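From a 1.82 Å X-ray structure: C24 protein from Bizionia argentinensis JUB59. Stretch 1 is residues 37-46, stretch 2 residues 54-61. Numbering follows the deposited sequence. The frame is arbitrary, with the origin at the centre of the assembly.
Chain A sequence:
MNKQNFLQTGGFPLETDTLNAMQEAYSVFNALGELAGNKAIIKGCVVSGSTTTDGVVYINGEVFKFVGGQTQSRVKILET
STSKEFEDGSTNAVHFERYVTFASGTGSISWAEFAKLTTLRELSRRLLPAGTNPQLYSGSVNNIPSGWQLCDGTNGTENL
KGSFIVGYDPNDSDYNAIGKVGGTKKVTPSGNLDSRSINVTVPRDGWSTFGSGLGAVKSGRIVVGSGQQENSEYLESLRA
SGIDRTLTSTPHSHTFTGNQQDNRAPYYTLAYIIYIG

Stretch 1, residues 37-46: GNKAIIKGCV
Stretch 2 54-61: DGVVYING

The two stretches pair as antiparallel strands, their N-to-C directions 143° apart and their axes 4.6 Å apart at closest approach, and together they bury 601 Å². Ala40 lies across from Tyr58 (CA to CA 5.3 Å), Ile41 from Val57 (CA to CA 4.6 Å), Lys43 from Val56 (CA to CA 5.1 Å) and Gly44 from Gly55 (CA to CA 4.1 Å). The register slips by one residue between Ile41 and Lys43, a beta bulge centred on Ile42, whose phi/psi of -81/-46° departs from the extended values of Ile41 (-90/113°) and Lys43 (-150/148°).

The bulge lets one carbonyl serve two amides. Val56 O accepts from Ile42 N at 2.8 Å and from Lys43 N at 3.2 Å, the latter nearly straight at 166°. In return, Val56 N donates to Lys43 O at 2.9 Å, so both polar backbone atoms of Val56 are satisfied by stretch 1. Lys43 O also receives a CA-H...O contact from Gly55 CA at 3.2 Å. Beyond the corner at Lys43, Cys45 N donates to Asp54 O at 3.1 Å and 174°, closing this end of the ladder.

Toward the other end, Tyr58 N donates to Ala40 O at 3.0 Å, and the same oxygen lies 3.3 Å from Val57 CA in a CA-H...O contact. Tyr58 O takes two weak bonds, from Lys39 N at 2.9 Å and Ala40 N at 3.3 Å; Lys39, at phi/psi 62/43°, brings its amide in at only 121°. Here a side chain continues the pairing: Asn38, with chi1 t and chi2 30°, uses OD1 to accept from Asn60 N at 2.8 Å, while its ND2 donates weakly to Asn60 OD1 at 3.3 Å. Asn60 (39/58°, chi1 m) thus meets the carboxamide with both backbone and side chain. A water links Asn38 OD1 (3.3 Å) to Gly61 N (3.0 Å) through two weak bonds.

Apolar side chains fill the space about the ladder. Ile41 (m, t) and Val57 (m) share a face, with CG1 to CG1 at 4.4 Å, and Cys45 SG reaches Val57 CG1 at 4.1 Å. Ala40, Lys43, Val56 (t) and Tyr58 (t, chi2 70°) project from the other face. The bulge points Ile42 (m, m) toward stretch 2, where its CB packs 4.0 Å from Val56 CG1 and its CD1 3.9 Å from Tyr58 CB. The buried Tyr58 has 90 Å² covered by stretch 1; Gly37 O approaches its ring edge at CD2, 3.6 Å away, and its hydroxyl is bonded elsewhere in the structure, as is Lys43 NZ.

Glycine suits the close crossing at Gly44 and Gly55. A CB on Gly44, whose phi/psi is 66/-139°, would clash with Asp54 O and Gly55 CA; one on Gly55, at -173/-153°, would strike Lys43 O and Cys45 SG. The space beside Gly55 is instead used by the thiol of Cys45 (chi1 m), with SG 3.7 Å from Gly55 CA.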

# COMPACT_ATOMS: atom_id res chain seq x y z
N GLY A 37 -29.96 -23.53 -2.30
CA GLY A 37 -30.83 -22.41 -2.63
C GLY A 37 -31.75 -22.82 -3.75
O GLY A 37 -31.44 -23.76 -4.50
N ASN A 38 -32.87 -22.10 -3.90
CA ASN A 38 -33.87 -22.39 -4.93
C ASN A 38 -33.29 -22.37 -6.36
O ASN A 38 -32.43 -21.52 -6.65
CB ASN A 38 -35.06 -21.46 -4.81
CG ASN A 38 -36.28 -21.95 -5.55
OD1 ASN A 38 -36.52 -23.15 -5.72
ND2 ASN A 38 -37.05 -21.02 -6.08
N LYS A 39 -33.74 -23.31 -7.21
CA LYS A 39 -33.31 -23.45 -8.62
C LYS A 39 -31.83 -23.75 -8.75
O LYS A 39 -31.15 -23.25 -9.65
CB LYS A 39 -33.77 -22.25 -9.50
CG LYS A 39 -35.29 -22.15 -9.60
CD LYS A 39 -35.73 -20.83 -10.22
CE LYS A 39 -37.20 -20.60 -9.99
NZ LYS A 39 -37.62 -19.24 -10.43
N ALA A 40 -31.36 -24.65 -7.90
CA ALA A 40 -29.97 -25.05 -7.94
C ALA A 40 -29.86 -26.31 -8.77
O ALA A 40 -30.76 -27.16 -8.76
CB ALA A 40 -29.47 -25.34 -6.55
N ILE A 41 -28.74 -26.41 -9.46
CA ILE A 41 -28.31 -27.63 -10.12
C ILE A 41 -27.49 -28.31 -9.01
O ILE A 41 -26.46 -27.78 -8.59
CB ILE A 41 -27.45 -27.38 -11.39
CG1 ILE A 41 -28.31 -26.74 -12.51
CG2 ILE A 41 -26.81 -28.74 -11.82
CD1 ILE A 41 -27.54 -26.22 -13.72
N ILE A 42 -27.99 -29.44 -8.51
CA ILE A 42 -27.36 -30.17 -7.42
C ILE A 42 -26.21 -31.02 -7.97
O ILE A 42 -25.12 -31.05 -7.39
CB ILE A 42 -28.41 -31.05 -6.65
CG1 ILE A 42 -29.60 -30.22 -6.08
CG2 ILE A 42 -27.74 -31.96 -5.58
CD1 ILE A 42 -29.30 -29.19 -4.96
N LYS A 43 -26.49 -31.74 -9.07
CA LYS A 43 -25.55 -32.65 -9.69
C LYS A 43 -25.83 -32.72 -11.20
O LYS A 43 -26.97 -32.60 -11.62
CB LYS A 43 -25.73 -34.03 -9.04
CG LYS A 43 -24.64 -35.05 -9.37
CD LYS A 43 -24.97 -36.40 -8.74
CE LYS A 43 -24.04 -37.49 -9.24
NZ LYS A 43 -22.63 -37.27 -8.79
N GLY A 44 -24.77 -32.93 -11.99
CA GLY A 44 -24.87 -33.10 -13.44
C GLY A 44 -25.34 -31.87 -14.17
O GLY A 44 -24.95 -30.75 -13.82
N CYS A 45 -26.21 -32.06 -15.19
CA CYS A 45 -26.73 -30.97 -16.04
C CYS A 45 -25.59 -30.17 -16.67
O CYS A 45 -25.62 -28.94 -16.67
CB CYS A 45 -27.73 -30.08 -15.30
SG CYS A 45 -28.93 -31.01 -14.31
N VAL A 46 -24.60 -30.90 -17.19
CA VAL A 46 -23.37 -30.39 -17.83
C VAL A 46 -23.59 -30.19 -19.34
O VAL A 46 -24.10 -31.10 -20.01
CB VAL A 46 -22.14 -31.28 -17.48
CG1 VAL A 46 -20.85 -30.75 -18.13
CG2 VAL A 46 -21.95 -31.39 -15.96
N ASP A 54 -28.12 -35.40 -18.01
CA ASP A 54 -29.08 -35.65 -16.96
C ASP A 54 -28.45 -35.19 -15.64
O ASP A 54 -27.23 -34.98 -15.56
CB ASP A 54 -29.38 -37.15 -16.88
CG ASP A 54 -30.26 -37.69 -18.00
OD1 ASP A 54 -30.78 -36.87 -18.79
OD2 ASP A 54 -30.44 -38.92 -18.08
N GLY A 55 -29.27 -34.99 -14.64
CA GLY A 55 -28.75 -34.55 -13.36
C GLY A 55 -29.82 -34.55 -12.30
O GLY A 55 -30.76 -35.35 -12.34
N VAL A 56 -29.61 -33.67 -11.31
CA VAL A 56 -30.51 -33.50 -10.17
C VAL A 56 -30.61 -32.01 -9.90
O VAL A 56 -29.59 -31.30 -9.89
CB VAL A 56 -30.09 -34.31 -8.90
CG1 VAL A 56 -30.96 -33.98 -7.70
CG2 VAL A 56 -30.11 -35.81 -9.17
N VAL A 57 -31.86 -31.53 -9.74
CA VAL A 57 -32.14 -30.12 -9.48
C VAL A 57 -32.98 -29.95 -8.21
O VAL A 57 -33.57 -30.91 -7.72
CB VAL A 57 -32.76 -29.39 -10.71
CG1 VAL A 57 -31.78 -29.35 -11.89
CG2 VAL A 57 -34.13 -29.98 -11.11
N TYR A 58 -33.06 -28.72 -7.73
CA TYR A 58 -33.88 -28.41 -6.55
C TYR A 58 -34.76 -27.22 -6.89
O TYR A 58 -34.24 -26.17 -7.27
CB TYR A 58 -32.98 -28.06 -5.36
CG TYR A 58 -33.76 -27.66 -4.13
CD1 TYR A 58 -34.51 -28.60 -3.42
CD2 TYR A 58 -33.74 -26.35 -3.65
CE1 TYR A 58 -35.23 -28.24 -2.27
CE2 TYR A 58 -34.44 -25.98 -2.50
CZ TYR A 58 -35.17 -26.93 -1.81
OH TYR A 58 -35.85 -26.59 -0.66
N ILE A 59 -36.09 -27.39 -6.82
CA ILE A 59 -37.04 -26.31 -7.13
C ILE A 59 -38.13 -26.35 -6.11
O ILE A 59 -38.71 -27.42 -5.88
CB ILE A 59 -37.73 -26.41 -8.54
CG1 ILE A 59 -36.80 -26.93 -9.62
CG2 ILE A 59 -38.45 -25.08 -8.93
CD1 ILE A 59 -37.49 -27.50 -10.84
N ASN A 60 -38.45 -25.18 -5.54
CA ASN A 60 -39.56 -24.99 -4.60
C ASN A 60 -39.76 -26.14 -3.60
O ASN A 60 -40.83 -26.77 -3.57
CB ASN A 60 -40.84 -24.70 -5.40
CG ASN A 60 -40.78 -23.48 -6.27
OD1 ASN A 60 -40.00 -22.55 -6.05
ND2 ASN A 60 -41.58 -23.49 -7.31
N GLY A 61 -38.71 -26.41 -2.82
CA GLY A 61 -38.75 -27.39 -1.76
C GLY A 61 -38.63 -28.84 -2.18
O GLY A 61 -38.72 -29.71 -1.31
O HOH W 1 -37.17 -23.81 -2.51